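Local structure of endolysin (Escherichia coli O157 typing phage 15, 7M5I) at residues T83-N86 with E87-L91; K70-A73 with A74-A78; L142-R145 with R146-E149. The protein probably cleaves host peptidoglycan as a family 24 glycoside hydrolase (lysozyme), acting with holin and spanin proteins to lyse the cell and release new virions. All coordinates share one frame; numbering follows the deposited sequence.

Interaction 1: residues T83-N86 with E87-L91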
loop_
_atom_site.group_PDB
_atom_site.type_symbol
_atom_site.label_atom_id
_atom_site.label_comp_id
_atom_site.label_asym_id
_atom_site.label_seq_id
_atom_site.Cartn_x
_atom_site.Cartn_y
_atom_site.Cartn_z
ATOM N N THR A 83 17.616 -2.519 4.828
ATOM C CA THR A 83 16.597 -2.374 3.790
ATOM C C THR A 83 16.800 -1.011 3.118
ATOM O O THR A 83 16.862 0.013 3.843
ATOM C CB THR A 83 15.216 -2.517 4.439
ATOM O OG1 THR A 83 15.135 -3.837 4.981
ATOM C CG2 THR A 83 14.104 -2.300 3.443
ATOM N N THR A 84 16.852 -0.990 1.796
ATOM C CA THR A 84 17.002 0.259 1.015
ATOM C C THR A 84 15.704 1.056 1.045
ATOM O O THR A 84 14.647 0.470 1.337
ATOM C CB THR A 84 17.420 -0.005 -0.433
ATOM O OG1 THR A 84 16.344 -0.709 -1.067
ATOM C CG2 THR A 84 18.704 -0.793 -0.553
ATOM N N GLN A 85 15.774 2.353 0.795
ATOM C CA GLN A 85 14.570 3.208 0.852
ATOM C C GLN A 85 13.517 2.675 -0.112
ATOM O O GLN A 85 12.322 2.705 0.238
ATOM C CB GLN A 85 14.923 4.658 0.519
ATOM C CG GLN A 85 13.745 5.590 0.737
ATOM C CD GLN A 85 13.239 5.594 2.168
ATOM O OE1 GLN A 85 13.969 5.854 3.157
ATOM N NE2 GLN A 85 11.976 5.286 2.310
ATOM N N ASN A 86 13.921 2.254 -1.311
ATOM C CA ASN A 86 12.964 1.814 -2.362
ATOM C C ASN A 86 12.386 0.467 -1.938
ATOM O O ASN A 86 11.204 0.222 -2.186
ATOM C CB ASN A 86 13.594 1.796 -3.753
ATOM C CG ASN A 86 14.855 0.985 -3.827
ATOM O OD1 ASN A 86 15.880 1.463 -3.325
ATOM N ND2 ASN A 86 14.819 -0.183 -4.450
ATOM N N GLU A 87 13.152 -0.426 -1.330
ATOM C CA GLU A 87 12.592 -1.690 -0.808
ATOM C C GLU A 87 11.533 -1.377 0.253
ATOM O O GLU A 87 10.399 -1.954 0.180
ATOM C CB GLU A 87 13.670 -2.573 -0.211
ATOM C CG GLU A 87 14.567 -3.222 -1.242
ATOM C CD GLU A 87 15.870 -3.780 -0.661
ATOM O OE1 GLU A 87 16.083 -3.626 0.584
ATOM O OE2 GLU A 87 16.615 -4.414 -1.421
ATOM N N PHE A 88 11.839 -0.464 1.170
ATOM C CA PHE A 88 10.887 -0.055 2.240
ATOM C C PHE A 88 9.638 0.555 1.585
ATOM O O PHE A 88 8.489 0.137 1.958
ATOM C CB PHE A 88 11.518 0.939 3.203
ATOM C CG PHE A 88 10.636 1.219 4.385
ATOM C CD1 PHE A 88 10.475 0.268 5.398
ATOM C CD2 PHE A 88 9.956 2.411 4.492
ATOM C CE1 PHE A 88 9.699 0.541 6.518
ATOM C CE2 PHE A 88 9.181 2.685 5.614
ATOM C CZ PHE A 88 9.042 1.734 6.607
ATOM N N ASP A 89 9.805 1.478 0.654
ATOM C CA ASP A 89 8.651 2.127 -0.012
ATOM C C ASP A 89 7.726 1.070 -0.630
ATOM O O ASP A 89 6.453 1.166 -0.471
ATOM C CB ASP A 89 9.068 3.149 -1.050
ATOM C CG ASP A 89 9.724 4.403 -0.524
ATOM O OD1 ASP A 89 9.566 4.731 0.688
ATOM O OD2 ASP A 89 10.408 5.080 -1.375
ATOM N N ALA A 90 8.293 0.124 -1.361
ATOM C CA ALA A 90 7.526 -0.936 -2.029
ATOM C C ALA A 90 6.793 -1.800 -1.012
ATOM O O ALA A 90 5.591 -2.122 -1.202
ATOM C CB ALA A 90 8.388 -1.762 -2.925
ATOM N N LEU A 91 7.472 -2.225 0.052
ATOM C CA LEU A 91 6.843 -3.088 1.083
ATOM C C LEU A 91 5.716 -2.316 1.778
ATOM O O LEU A 91 4.673 -2.916 1.990
ATOM C CB LEU A 91 7.908 -3.515 2.101
ATOM C CG LEU A 91 8.979 -4.444 1.523
ATOM C CD1 LEU A 91 10.106 -4.592 2.547
ATOM C CD2 LEU A 91 8.436 -5.809 1.152
#
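With OG1 of T84 turned between its own backbone N and carbonyl carbon (chi1 65°), and CG of E87 swung back beside its backbone N (chi1 -73°) on an otherwise extended chain, the two residues meet in a capping box, a textbook way to begin a helix. T84 is the N-cap of helix 85-98. Its OG1 accepts from the backbone N of E87 at 3.2 Å, and E87 OE1 in turn accepts from T84 N at 3.0 Å. That second donor reaches OE1 from above the carboxylate plane, 52° out of it. The other carboxylate oxygen of E87 forms a salt bridge to K117, so one buried acid serves both the cap and a tertiary link. T83 adds a carbon contact: its CG2 lies 3.7 Å from E87 CB, and its hydroxyl bonds to V81 and H112.

In this same first turn F88 N bonds to T84 O. A bend at chi2 turns the Q85 chain forward along the helix, toward D89, and NE2 donates to D89 OD1 at 3.0 Å; Q8 takes a further bond from this amide, and Y158 and S10 hold the other D89 oxygen. D89 OD1 lies in the plane of the Q85 amide, whereas NE2 stands well above the plane of the D89 carboxylate.

Interaction 2: residues K70-A73 with A74-A78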
loop_
_atom_site.group_PDB
_atom_site.type_symbol
_atom_site.label_atom_id
_atom_site.label_comp_id
_atom_site.label_asym_id
_atom_site.label_seq_id
_atom_site.Cartn_x
_atom_site.Cartn_y
_atom_site.Cartn_z
ATOM N N LYS A 70 0.334 3.477 10.474
ATOM C CA LYS A 70 0.372 2.161 11.165
ATOM C C LYS A 70 1.015 1.129 10.244
ATOM O O LYS A 70 1.517 0.107 10.776
ATOM C CB LYS A 70 -1.013 1.747 11.671
ATOM C CG LYS A 70 -2.031 1.439 10.581
ATOM C CD LYS A 70 -3.408 0.982 11.126
ATOM C CE LYS A 70 -4.035 0.005 10.156
ATOM N NZ LYS A 70 -5.403 -0.425 10.527
ATOM N N PHE A 71 0.979 1.315 8.931
ATOM C CA PHE A 71 1.560 0.403 7.923
ATOM C C PHE A 71 3.072 0.576 7.843
ATOM O O PHE A 71 3.787 -0.464 7.772
ATOM C CB PHE A 71 0.879 0.554 6.551
ATOM C CG PHE A 71 -0.598 0.206 6.617
ATOM C CD1 PHE A 71 -1.524 1.166 6.985
ATOM C CD2 PHE A 71 -1.055 -1.076 6.393
ATOM C CE1 PHE A 71 -2.884 0.871 7.028
ATOM C CE2 PHE A 71 -2.403 -1.372 6.431
ATOM C CZ PHE A 71 -3.319 -0.398 6.758
ATOM N N VAL A 72 3.535 1.806 7.883
ATOM C CA VAL A 72 4.975 2.130 8.051
ATOM C C VAL A 72 5.484 1.441 9.343
ATOM O O VAL A 72 6.557 0.742 9.295
ATOM C CB VAL A 72 5.173 3.657 8.091
ATOM C CG1 VAL A 72 6.594 4.026 8.452
ATOM C CG2 VAL A 72 4.762 4.301 6.758
ATOM N N ALA A 73 4.757 1.588 10.449
ATOM C CA ALA A 73 5.168 1.013 11.751
ATOM C C ALA A 73 5.288 -0.507 11.587
ATOM O O ALA A 73 6.284 -1.099 12.042
ATOM C CB ALA A 73 4.221 1.403 12.872
ATOM N N ALA A 74 4.288 -1.134 10.990
ATOM C CA ALA A 74 4.229 -2.601 10.871
ATOM C C ALA A 74 5.383 -3.094 9.988
ATOM O O ALA A 74 5.943 -4.191 10.267
ATOM C CB ALA A 74 2.883 -3.043 10.316
ATOM N N VAL A 75 5.677 -2.407 8.900
ATOM C CA VAL A 75 6.779 -2.882 8.014
ATOM C C VAL A 75 8.115 -2.758 8.789
ATOM O O VAL A 75 8.933 -3.697 8.722
ATOM C CB VAL A 75 6.763 -2.172 6.653
ATOM C CG1 VAL A 75 7.976 -2.536 5.814
ATOM C CG2 VAL A 75 5.490 -2.532 5.905
ATOM N N ASN A 76 8.331 -1.647 9.495
ATOM C CA ASN A 76 9.512 -1.453 10.365
ATOM C C ASN A 76 9.663 -2.680 11.269
ATOM O O ASN A 76 10.779 -3.207 11.395
ATOM C CB ASN A 76 9.439 -0.131 11.136
ATOM C CG ASN A 76 10.008 1.034 10.343
ATOM O OD1 ASN A 76 11.074 0.902 9.748
ATOM N ND2 ASN A 76 9.343 2.176 10.327
ATOM N N LYS A 77 8.592 -3.113 11.927
ATOM C CA LYS A 77 8.653 -4.215 12.916
ATOM C C LYS A 77 8.866 -5.565 12.221
ATOM O O LYS A 77 9.572 -6.394 12.792
ATOM C CB LYS A 77 7.389 -4.191 13.772
ATOM C CG LYS A 77 7.341 -3.046 14.778
ATOM C CD LYS A 77 5.940 -2.441 14.957
ATOM C CE LYS A 77 5.840 -1.349 16.001
ATOM N NZ LYS A 77 6.023 -1.917 17.362
ATOM N N ALA A 78 8.373 -5.764 11.002
ATOM C CA ALA A 78 8.482 -7.046 10.264
ATOM C C ALA A 78 9.872 -7.230 9.622
ATOM O O ALA A 78 10.299 -8.353 9.461
ATOM C CB ALA A 78 7.422 -7.149 9.247
#
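The contact between V72 and N76, and between A73 and K77, is backbone-led i to i+4 packing within the last two turns of helix 57-78. Four successive bonds carry it: A74 N to K70 O, V75 N to F71 O, N76 N to V72 O and K77 N to A73 O. The most nearly straight is N76 N to V72 O, with an angle of 172° at the hydrogen. At the start of the set, A74 N stands above the carbonyl plane of K70, 38° out of it, close to where the helix is kinked.

Across the turn the side chains mostly lay carbon against the backbone. V72 and N76 run side by side and point the same way, which brings V72 CG1 to 3.8 Å from N76 ND2; that amide nitrogen donates to the backbone oxygen of M7, tying the N-terminal arm to the helix. V75 sets CG2 beside its own backbone N, where it touches F71 O at 3.3 Å. K77 bends at chi2, bringing CD within 3.2 Å of A73 O and leaving CE 4.5 Å from A73 CB.

The inward faces pack on neighbouring helices: the F71 ring meets Y96 edge-to-face, A74 packs on I100, and V72, V75 and N76 lie against F88. With F71, A74 and V75 turned to these neighbours and K70 and K77 exposed, this is an amphipathic helix within the helical region of the phage-type lysozyme fold.

Interaction 3: residues L142-R145 with R146-E149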
loop_
_atom_site.group_PDB
_atom_site.type_symbol
_atom_site.label_atom_id
_atom_site.label_comp_id
_atom_site.label_asym_id
_atom_site.label_seq_id
_atom_site.Cartn_x
_atom_site.Cartn_y
_atom_site.Cartn_z
ATOM N N LEU A 142 -4.847 -5.189 -9.659
ATOM C CA LEU A 142 -3.858 -5.614 -8.667
ATOM C C LEU A 142 -2.606 -6.166 -9.384
ATOM O O LEU A 142 -1.503 -5.889 -8.880
ATOM C CB LEU A 142 -4.423 -6.671 -7.722
ATOM C CG LEU A 142 -5.405 -6.117 -6.690
ATOM C CD1 LEU A 142 -5.808 -7.238 -5.728
ATOM C CD2 LEU A 142 -4.833 -4.937 -5.951
ATOM N N LYS A 143 -2.758 -6.945 -10.441
ATOM C CA LYS A 143 -1.548 -7.419 -11.171
ATOM C C LYS A 143 -0.715 -6.209 -11.588
ATOM O O LYS A 143 0.533 -6.288 -11.489
ATOM C CB LYS A 143 -1.906 -8.276 -12.378
ATOM C CG LYS A 143 -2.443 -9.657 -12.049
ATOM C CD LYS A 143 -2.817 -10.386 -13.296
ATOM C CE LYS A 143 -1.721 -11.107 -14.001
ATOM N NZ LYS A 143 -2.385 -12.120 -14.884
ATOM N N ASN A 144 -1.351 -5.151 -12.077
ATOM C CA ASN A 144 -0.598 -3.944 -12.521
ATOM C C ASN A 144 0.099 -3.291 -11.335
ATOM O O ASN A 144 1.291 -2.889 -11.433
ATOM C CB ASN A 144 -1.503 -3.013 -13.296
ATOM C CG ASN A 144 -0.725 -2.034 -14.141
ATOM O OD1 ASN A 144 0.330 -2.392 -14.704
ATOM N ND2 ASN A 144 -1.322 -0.868 -14.295
ATOM N N ARG A 145 -0.627 -3.120 -10.225
ATOM C CA ARG A 145 -0.065 -2.503 -9.022
ATOM C C ARG A 145 1.084 -3.367 -8.526
ATOM O O ARG A 145 2.149 -2.777 -8.204
ATOM C CB ARG A 145 -1.129 -2.311 -7.953
ATOM C CG ARG A 145 -0.570 -1.720 -6.672
ATOM C CD ARG A 145 -1.669 -1.382 -5.675
ATOM N NE ARG A 145 -1.109 -0.836 -4.464
ATOM C CZ ARG A 145 -1.789 -0.093 -3.608
ATOM N NH1 ARG A 145 -3.076 0.174 -3.835
ATOM N NH2 ARG A 145 -1.191 0.383 -2.530
ATOM N N ARG A 146 0.918 -4.688 -8.499
ATOM C CA ARG A 146 1.993 -5.581 -7.995
ATOM C C ARG A 146 3.244 -5.453 -8.880
ATOM O O ARG A 146 4.386 -5.401 -8.294
ATOM C CB ARG A 146 1.530 -7.026 -7.918
ATOM C CG ARG A 146 0.462 -7.298 -6.870
ATOM C CD ARG A 146 0.850 -7.220 -5.430
ATOM N NE ARG A 146 0.623 -5.934 -4.846
ATOM C CZ ARG A 146 -0.498 -5.532 -4.228
ATOM N NH1 ARG A 146 -0.591 -4.291 -3.811
ATOM N NH2 ARG A 146 -1.559 -6.326 -4.135
ATOM N N ARG A 147 3.082 -5.435 -10.194
ATOM C CA ARG A 147 4.291 -5.332 -11.052
ATOM C C ARG A 147 4.980 -3.963 -10.815
ATOM O O ARG A 147 6.256 -3.927 -10.763
ATOM C CB ARG A 147 4.037 -5.699 -12.498
ATOM C CG ARG A 147 3.195 -4.710 -13.223
ATOM C CD ARG A 147 4.021 -3.827 -14.135
ATOM N NE ARG A 147 3.104 -2.879 -14.720
ATOM C CZ ARG A 147 3.468 -1.842 -15.469
ATOM N NH1 ARG A 147 4.746 -1.718 -15.785
ATOM N NH2 ARG A 147 2.579 -1.010 -15.957
ATOM N N MET A 148 4.227 -2.869 -10.646
ATOM C CA MET A 148 4.852 -1.551 -10.379
ATOM C C MET A 148 5.522 -1.524 -8.985
ATOM O O MET A 148 6.594 -0.918 -8.852
ATOM C CB MET A 148 3.806 -0.453 -10.555
ATOM C CG MET A 148 3.416 -0.284 -11.994
ATOM S SD MET A 148 2.353 1.167 -12.159
ATOM C CE MET A 148 2.311 1.438 -13.928
ATOM N N GLU A 149 4.960 -2.199 -7.993
ATOM C CA GLU A 149 5.590 -2.257 -6.643
ATOM C C GLU A 149 6.870 -3.111 -6.743
ATOM O O GLU A 149 7.883 -2.691 -6.124
ATOM C CB GLU A 149 4.622 -2.786 -5.587
ATOM C CG GLU A 149 3.526 -1.778 -5.209
ATOM C CD GLU A 149 2.305 -2.340 -4.486
ATOM O OE1 GLU A 149 2.114 -3.597 -4.518
ATOM O OE2 GLU A 149 1.585 -1.517 -3.857
#
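Regular i to i+4 backbone bonds join L142, K143, N144 and R145 to R146, R147, M148 and E149 in turn, the first of them running 2.7 Å from R146 N to L142 O. On the outer surface N144 and R147 lie alongside each other with their flat groups nearly coplanar. R147 grips N144 OD1 side-on through NE at 2.8 Å and NH2 at 2.9 Å, and the NH2 bond falls on a lone pair in the carbonyl plane. M148 CG covers one face of this guanidinium, 3.7 Å above its centre.

The buried side holds a salt-bridge network of R145, R146 and E149, on helix 140-155, which packs against helices 11-21 and 85-98 in the phage lysozyme fold. R145 runs fully extended, CG anti to its backbone N (chi1 178°), and reaches E149 OE2 through NE at 2.8 Å, nearly straight at 176°. The guanidinium and carboxylate planes stand 68° apart, and NE meets OE2 from above the carboxylate plane. R146, folded at chi2 and chi3, instead holds E149 OE1 with NE and NH1. E149 thus lies between the two arginines, and its charge probably offsets the closeness of R145 NE and R146 NH1, 3.6 Å apart. S93 also bonds to E149 OE2, while W127 and N97 take bonds from R146 NH2. R145 NH1 makes a long, weak ion pair with E21, a predicted catalytic residue.

From the N terminus, the chain passes first through interaction 2, at the end of helix 57-78, then interaction 1, at the start of helix 85-98, and finally interaction 3, in helix 140-155. Each joins adjoining residues, so none closes a long loop; they come in series, none nesting within or crossing another. Interactions 2 and 1 meet where F88 packs against V72, V75 and N76, with L91 CB 3.8 Å from V75 CG1. On to interaction 3 there is one touch, A90 CB to E149 O. Helix 85-98 therefore bridges the other two, whose nearest atoms stay about 9 Å apart.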